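Local coordinates for spectinomycin phosphotransferase (Legionella pneumophila, PDB 3I1A), which probably phosphorylates the aminocyclitol antibiotic spectinomycin, using a nucleotide as donor, and so gives Legionella pneumophila resistance to it, at residues N165-F177 with L296-F310. Numbering follows the deposited sequence. Where two conformers were deposited one is given.
Sequences NSDDKLTAAFKSF and LLSRNQNNQSRLESF
Asp168 and Arg306 face each other end-on, their carboxylate and guanidinium planes only 17° apart. Arg306, the buried partner, repays following outward. Its CB lies 3.7 Å from Leu170 CD1, and the chain then runs on until a bend at chi3 (71°) brings the flat group round to the aspartate. NE turns back to the carbonyl of Asp295. NH1 gives Asp168 OD2 a straight bond of 2.7 Å on the syn lone pair, and a more bent one to Asn303 OD1, which it meets from above the amide plane. NH2 reaches Asp168 OD1 at 3.1 Å and the carbonyl oxygen of Leu296, where helix 274-297 is ending. Only arginine offers so many N-H groups in one plane; one face of that plane is covered by Leu170 CB. Aspartate suits position 168 because, as N-cap of helix 169-180, its OD1 also takes the N-H of Thr171, Thr171 N to Asp168 OD1 being 2.9 Å. Arg299 lays its guanidinium over the same carboxylate, a salt bridge of charge alone, since no N-H points at OD2.

In the helical part of this kinase-like phosphotransferase, far from the nucleotide site, helices 169-180 and 303-315 run nearly parallel, the axes of their contacting segments 10.6 Å apart, with knobs-into-holes packing. Leu170 fits among Asn303, Arg306 and Leu307 of helix 303-315 and Leu296 from the end of helix 274-297. The ring of Phe310 enters between Leu170, Ala173, Phe174 and Phe177; the small Ala173 lets it come close, Ala173 CB to Phe310 CE2 being 3.5 Å. Phe174, its CG anti to the backbone N (chi1 172°), presents a ring face to Leu296 CB in a CH-pi contact, 3.9 Å from CB to the ring centroid.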
loop_
_atom_site.group_PDB
_atom_site.type_symbol
_atom_site.label_atom_id
_atom_site.label_comp_id
_atom_site.label_asym_id
_atom_site.label_seq_id
_atom_site.Cartn_x
_atom_site.Cartn_y
_atom_site.Cartn_z
ATOM N N ASN A 165 -32.389 17.920 -3.682
ATOM C CA ASN A 165 -32.758 18.259 -5.052
ATOM C C ASN A 165 -31.584 18.661 -5.941
ATOM O O ASN A 165 -31.689 18.627 -7.167
ATOM C CB ASN A 165 -33.792 19.391 -5.047
ATOM C CG ASN A 165 -35.211 18.890 -5.195
ATOM O OD1 ASN A 165 -36.166 19.615 -4.930
ATOM N ND2 ASN A 165 -35.359 17.647 -5.636
ATOM N N SER A 166 -30.465 19.041 -5.333
ATOM C CA SER A 166 -29.308 19.460 -6.111
ATOM C C SER A 166 -28.304 18.346 -6.383
ATOM O O SER A 166 -27.286 18.585 -7.021
ATOM C CB SER A 166 -28.595 20.627 -5.423
ATOM O OG SER A 166 -28.055 20.228 -4.182
ATOM N N ASP A 167 -28.583 17.131 -5.918
ATOM C CA ASP A 167 -27.652 16.018 -6.151
ATOM C C ASP A 167 -27.548 15.699 -7.647
ATOM O O ASP A 167 -28.558 15.754 -8.364
ATOM C CB ASP A 167 -28.125 14.727 -5.469
ATOM C CG ASP A 167 -28.063 14.775 -3.944
ATOM O OD1 ASP A 167 -27.333 15.584 -3.366
ATOM O OD2 ASP A 167 -28.753 13.954 -3.317
ATOM N N ASP A 168 -26.346 15.373 -8.125
ATOM C CA ASP A 168 -26.220 14.966 -9.524
ATOM C C ASP A 168 -26.439 13.449 -9.606
ATOM O O ASP A 168 -26.710 12.805 -8.599
ATOM C CB ASP A 168 -24.874 15.409 -10.151
ATOM C CG ASP A 168 -23.648 14.633 -9.664
ATOM O OD1 ASP A 168 -23.730 13.831 -8.706
ATOM O OD2 ASP A 168 -22.557 14.847 -10.273
ATOM N N LYS A 169 -26.360 12.893 -10.810
ATOM C CA LYS A 169 -26.591 11.469 -11.028
ATOM C C LYS A 169 -25.762 10.551 -10.148
ATOM O O LYS A 169 -26.286 9.611 -9.536
ATOM C CB LYS A 169 -26.315 11.122 -12.504
ATOM C CG LYS A 169 -26.769 9.706 -12.927
ATOM C CD LYS A 169 -26.356 9.448 -14.395
ATOM C CE LYS A 169 -26.783 8.087 -14.924
ATOM N NZ LYS A 169 -26.103 7.829 -16.231
ATOM N N LEU A 170 -24.460 10.805 -10.101
ATOM C CA LEU A 170 -23.595 9.943 -9.307
ATOM C C LEU A 170 -23.869 10.053 -7.811
ATOM O O LEU A 170 -23.916 9.050 -7.115
ATOM C CB LEU A 170 -22.148 10.259 -9.617
ATOM C CG LEU A 170 -21.745 9.632 -10.950
ATOM C CD1 LEU A 170 -20.288 10.020 -11.265
ATOM C CD2 LEU A 170 -21.888 8.112 -10.867
ATOM N N THR A 171 -24.080 11.271 -7.326
ATOM C CA THR A 171 -24.373 11.449 -5.904
ATOM C C THR A 171 -25.670 10.750 -5.517
ATOM O O THR A 171 -25.749 10.102 -4.478
ATOM C CB THR A 171 -24.492 12.933 -5.542
ATOM O OG1 THR A 171 -23.214 13.551 -5.716
ATOM C CG2 THR A 171 -24.934 13.093 -4.088
ATOM N N ALA A 172 -26.692 10.869 -6.360
ATOM C CA ALA A 172 -27.968 10.214 -6.067
ATOM C C ALA A 172 -27.846 8.689 -6.088
ATOM O O ALA A 172 -28.460 7.983 -5.270
ATOM C CB ALA A 172 -29.056 10.665 -7.078
ATOM N N ALA A 173 -27.070 8.159 -7.030
ATOM C CA ALA A 173 -26.889 6.711 -7.130
ATOM C C ALA A 173 -26.140 6.198 -5.891
ATOM O O ALA A 173 -26.462 5.132 -5.340
ATOM C CB ALA A 173 -26.110 6.367 -8.414
ATOM N N PHE A 174 -25.153 6.973 -5.453
ATOM C CA PHE A 174 -24.362 6.615 -4.272
ATOM C C PHE A 174 -25.225 6.616 -3.010
ATOM O O PHE A 174 -25.129 5.706 -2.191
ATOM C CB PHE A 174 -23.215 7.604 -4.086
ATOM C CG PHE A 174 -22.467 7.412 -2.799
ATOM C CD1 PHE A 174 -21.639 6.299 -2.626
ATOM C CD2 PHE A 174 -22.635 8.315 -1.742
ATOM C CE1 PHE A 174 -20.992 6.084 -1.411
ATOM C CE2 PHE A 174 -21.995 8.116 -0.519
ATOM C CZ PHE A 174 -21.169 6.991 -0.354
ATOM N N LYS A 175 -26.058 7.641 -2.847
ATOM C CA LYS A 175 -26.936 7.691 -1.682
ATOM C C LYS A 175 -27.901 6.502 -1.654
ATOM O O LYS A 175 -28.174 5.952 -0.587
ATOM C CB LYS A 175 -27.715 9.003 -1.659
ATOM C CG LYS A 175 -26.835 10.212 -1.327
ATOM C CD LYS A 175 -27.679 11.465 -1.180
ATOM C CE LYS A 175 -26.825 12.682 -0.878
ATOM N NZ LYS A 175 -27.680 13.866 -0.715
ATOM N N SER A 176 -28.411 6.120 -2.826
ATOM C CA SER A 176 -29.324 4.989 -2.930
ATOM C C SER A 176 -28.625 3.711 -2.494
ATOM O O SER A 176 -29.184 2.904 -1.746
ATOM C CB SER A 176 -29.817 4.818 -4.372
ATOM O OG SER A 176 -30.680 5.875 -4.747
ATOM N N PHE A 177 -27.395 3.535 -2.967
ATOM C CA PHE A 177 -26.619 2.346 -2.643
ATOM C C PHE A 177 -26.278 2.335 -1.149
ATOM O O PHE A 177 -26.317 1.292 -0.505
ATOM C CB PHE A 177 -25.311 2.292 -3.445
ATOM C CG PHE A 177 -24.551 1.008 -3.253
ATOM C CD1 PHE A 177 -24.871 -0.126 -3.985
ATOM C CD2 PHE A 177 -23.555 0.919 -2.283
ATOM C CE1 PHE A 177 -24.208 -1.340 -3.754
ATOM C CE2 PHE A 177 -22.892 -0.275 -2.044
ATOM C CZ PHE A 177 -23.216 -1.409 -2.780
ATOM N N LEU A 296 -17.908 10.687 -3.857
ATOM C CA LEU A 296 -19.234 10.624 -4.463
ATOM C C LEU A 296 -20.174 11.705 -3.930
ATOM O O LEU A 296 -21.057 12.162 -4.654
ATOM C CB LEU A 296 -19.880 9.241 -4.252
ATOM C CG LEU A 296 -19.618 8.166 -5.320
ATOM C CD1 LEU A 296 -20.188 8.609 -6.702
ATOM C CD2 LEU A 296 -18.132 7.894 -5.398
ATOM N N LEU A 297 -20.005 12.119 -2.672
ATOM C CA LEU A 297 -20.856 13.166 -2.105
ATOM C C LEU A 297 -20.387 14.536 -2.585
ATOM O O LEU A 297 -21.148 15.510 -2.526
ATOM C CB LEU A 297 -20.812 13.122 -0.573
ATOM C CG LEU A 297 -21.456 11.873 0.033
ATOM C CD1 LEU A 297 -21.125 11.801 1.535
ATOM C CD2 LEU A 297 -22.958 11.942 -0.147
ATOM N N SER A 298 -19.130 14.605 -3.040
ATOM C CA SER A 298 -18.544 15.848 -3.553
ATOM C C SER A 298 -18.314 15.776 -5.065
ATOM O O SER A 298 -18.548 14.739 -5.697
ATOM C CB SER A 298 -17.209 16.131 -2.873
ATOM O OG SER A 298 -17.384 16.192 -1.477
ATOM N N ARG A 299 -17.855 16.890 -5.628
ATOM C CA ARG A 299 -17.586 17.001 -7.054
ATOM C C ARG A 299 -16.167 17.512 -7.161
ATOM O O ARG A 299 -15.880 18.463 -7.891
ATOM C CB ARG A 299 -18.567 17.984 -7.709
ATOM C CG ARG A 299 -20.024 17.723 -7.333
ATOM C CD ARG A 299 -20.756 16.899 -8.370
ATOM N NE ARG A 299 -21.304 17.744 -9.428
ATOM C CZ ARG A 299 -22.420 18.464 -9.317
ATOM N NH1 ARG A 299 -23.125 18.444 -8.191
ATOM N NH2 ARG A 299 -22.833 19.210 -10.336
ATOM N N ASN A 300 -15.285 16.868 -6.404
ATOM C CA ASN A 300 -13.871 17.208 -6.371
ATOM C C ASN A 300 -13.095 16.690 -7.581
ATOM O O ASN A 300 -12.106 17.301 -7.978
ATOM C CB ASN A 300 -13.226 16.659 -5.092
ATOM C CG ASN A 300 -13.781 17.304 -3.836
ATOM O OD1 ASN A 300 -14.195 18.471 -3.854
ATOM N ND2 ASN A 300 -13.781 16.555 -2.734
ATOM N N GLN A 301 -13.521 15.555 -8.137
ATOM C CA GLN A 301 -12.866 14.962 -9.316
ATOM C C GLN A 301 -13.894 14.951 -10.438
ATOM O O GLN A 301 -15.082 15.134 -10.189
ATOM C CB GLN A 301 -12.451 13.505 -9.080
ATOM C CG GLN A 301 -11.389 13.223 -8.039
ATOM C CD GLN A 301 -10.727 11.873 -8.287
ATOM O OE1 GLN A 301 -9.681 11.788 -8.941
ATOM N NE2 GLN A 301 -11.350 10.805 -7.788
ATOM N N ASN A 302 -13.459 14.705 -11.670
ATOM C CA ASN A 302 -14.432 14.679 -12.754
ATOM C C ASN A 302 -15.324 13.439 -12.623
ATOM O O ASN A 302 -15.032 12.513 -11.859
ATOM C CB ASN A 302 -13.741 14.720 -14.124
ATOM C CG ASN A 302 -12.838 13.525 -14.370
ATOM O OD1 ASN A 302 -13.247 12.370 -14.218
ATOM N ND2 ASN A 302 -11.604 13.796 -14.777
ATOM N N ASN A 303 -16.412 13.413 -13.374
ATOM C CA ASN A 303 -17.342 12.297 -13.263
ATOM C C ASN A 303 -16.859 10.918 -13.678
ATOM O O ASN A 303 -17.388 9.913 -13.206
ATOM C CB ASN A 303 -18.637 12.655 -13.983
ATOM C CG ASN A 303 -19.363 13.795 -13.303
ATOM O OD1 ASN A 303 -19.094 14.103 -12.135
ATOM N ND2 ASN A 303 -20.289 14.422 -14.016
ATOM N N GLN A 304 -15.883 10.855 -14.578
ATOM C CA GLN A 304 -15.349 9.565 -14.987
ATOM C C GLN A 304 -14.606 8.980 -13.782
ATOM O O GLN A 304 -14.695 7.789 -13.489
ATOM C CB GLN A 304 -14.414 9.768 -16.183
ATOM C CG GLN A 304 -15.153 10.271 -17.441
ATOM C CD GLN A 304 -15.816 11.648 -17.270
ATOM O OE1 GLN A 304 -15.161 12.638 -16.910
ATOM N NE2 GLN A 304 -17.118 11.717 -17.540
ATOM N N SER A 305 -13.881 9.841 -13.076
ATOM C CA SER A 305 -13.123 9.438 -11.898
ATOM C C SER A 305 -14.047 9.080 -10.733
ATOM O O SER A 305 -13.777 8.145 -9.976
ATOM C CB SER A 305 -12.172 10.559 -11.487
ATOM O OG SER A 305 -11.182 10.756 -12.486
ATOM N N ARG A 306 -15.128 9.837 -10.583
ATOM C CA ARG A 306 -16.096 9.560 -9.533
ATOM C C ARG A 306 -16.799 8.234 -9.810
ATOM O O ARG A 306 -17.105 7.508 -8.888
ATOM C CB ARG A 306 -17.116 10.689 -9.420
ATOM C CG ARG A 306 -16.546 11.915 -8.730
ATOM C CD ARG A 306 -17.503 13.094 -8.813
ATOM N NE ARG A 306 -18.698 12.925 -7.979
ATOM C CZ ARG A 306 -19.924 13.307 -8.330
ATOM N NH1 ARG A 306 -20.141 13.880 -9.511
ATOM N NH2 ARG A 306 -20.935 13.135 -7.487
ATOM N N LEU A 307 -17.079 7.923 -11.079
ATOM C CA LEU A 307 -17.718 6.629 -11.372
ATOM C C LEU A 307 -16.754 5.503 -10.982
ATOM O O LEU A 307 -17.180 4.449 -10.521
ATOM C CB LEU A 307 -18.078 6.503 -12.867
ATOM C CG LEU A 307 -18.698 5.176 -13.367
ATOM C CD1 LEU A 307 -19.986 4.765 -12.614
ATOM C CD2 LEU A 307 -19.036 5.374 -14.849
ATOM N N GLU A 308 -15.454 5.690 -11.182
ATOM C CA GLU A 308 -14.528 4.613 -10.788
ATOM C C GLU A 308 -14.588 4.404 -9.279
ATOM O O GLU A 308 -14.585 3.261 -8.801
ATOM C CB GLU A 308 -13.091 4.931 -11.209
ATOM C CG GLU A 308 -12.915 5.031 -12.722
ATOM C CD GLU A 308 -11.470 5.249 -13.151
ATOM O OE1 GLU A 308 -10.781 6.118 -12.567
ATOM O OE2 GLU A 308 -11.034 4.558 -14.098
ATOM N N SER A 309 -14.640 5.505 -8.532
ATOM C CA SER A 309 -14.736 5.420 -7.066
ATOM C C SER A 309 -16.018 4.664 -6.687
ATOM O O SER A 309 -16.000 3.835 -5.790
ATOM C CB SER A 309 -14.794 6.809 -6.445
ATOM O OG SER A 309 -13.594 7.519 -6.675
ATOM N N PHE A 310 -17.115 4.933 -7.401
ATOM C CA PHE A 310 -18.399 4.290 -7.116
ATOM C C PHE A 310 -18.325 2.780 -7.358
ATOM O O PHE A 310 -18.809 2.005 -6.551
ATOM C CB PHE A 310 -19.495 4.964 -7.965
ATOM C CG PHE A 310 -20.912 4.556 -7.615
ATOM C CD1 PHE A 310 -21.258 4.156 -6.326
ATOM C CD2 PHE A 310 -21.917 4.647 -8.575
ATOM C CE1 PHE A 310 -22.586 3.857 -6.005
ATOM C CE2 PHE A 310 -23.254 4.345 -8.258
ATOM C CZ PHE A 310 -23.585 3.951 -6.976
HETATM O O HOH W 1 -25.109 20.366 -8.022
HETATM O O HOH W 2 -21.886 16.415 -12.308
HETATM O O HOH W 3 -23.990 16.111 -6.335
#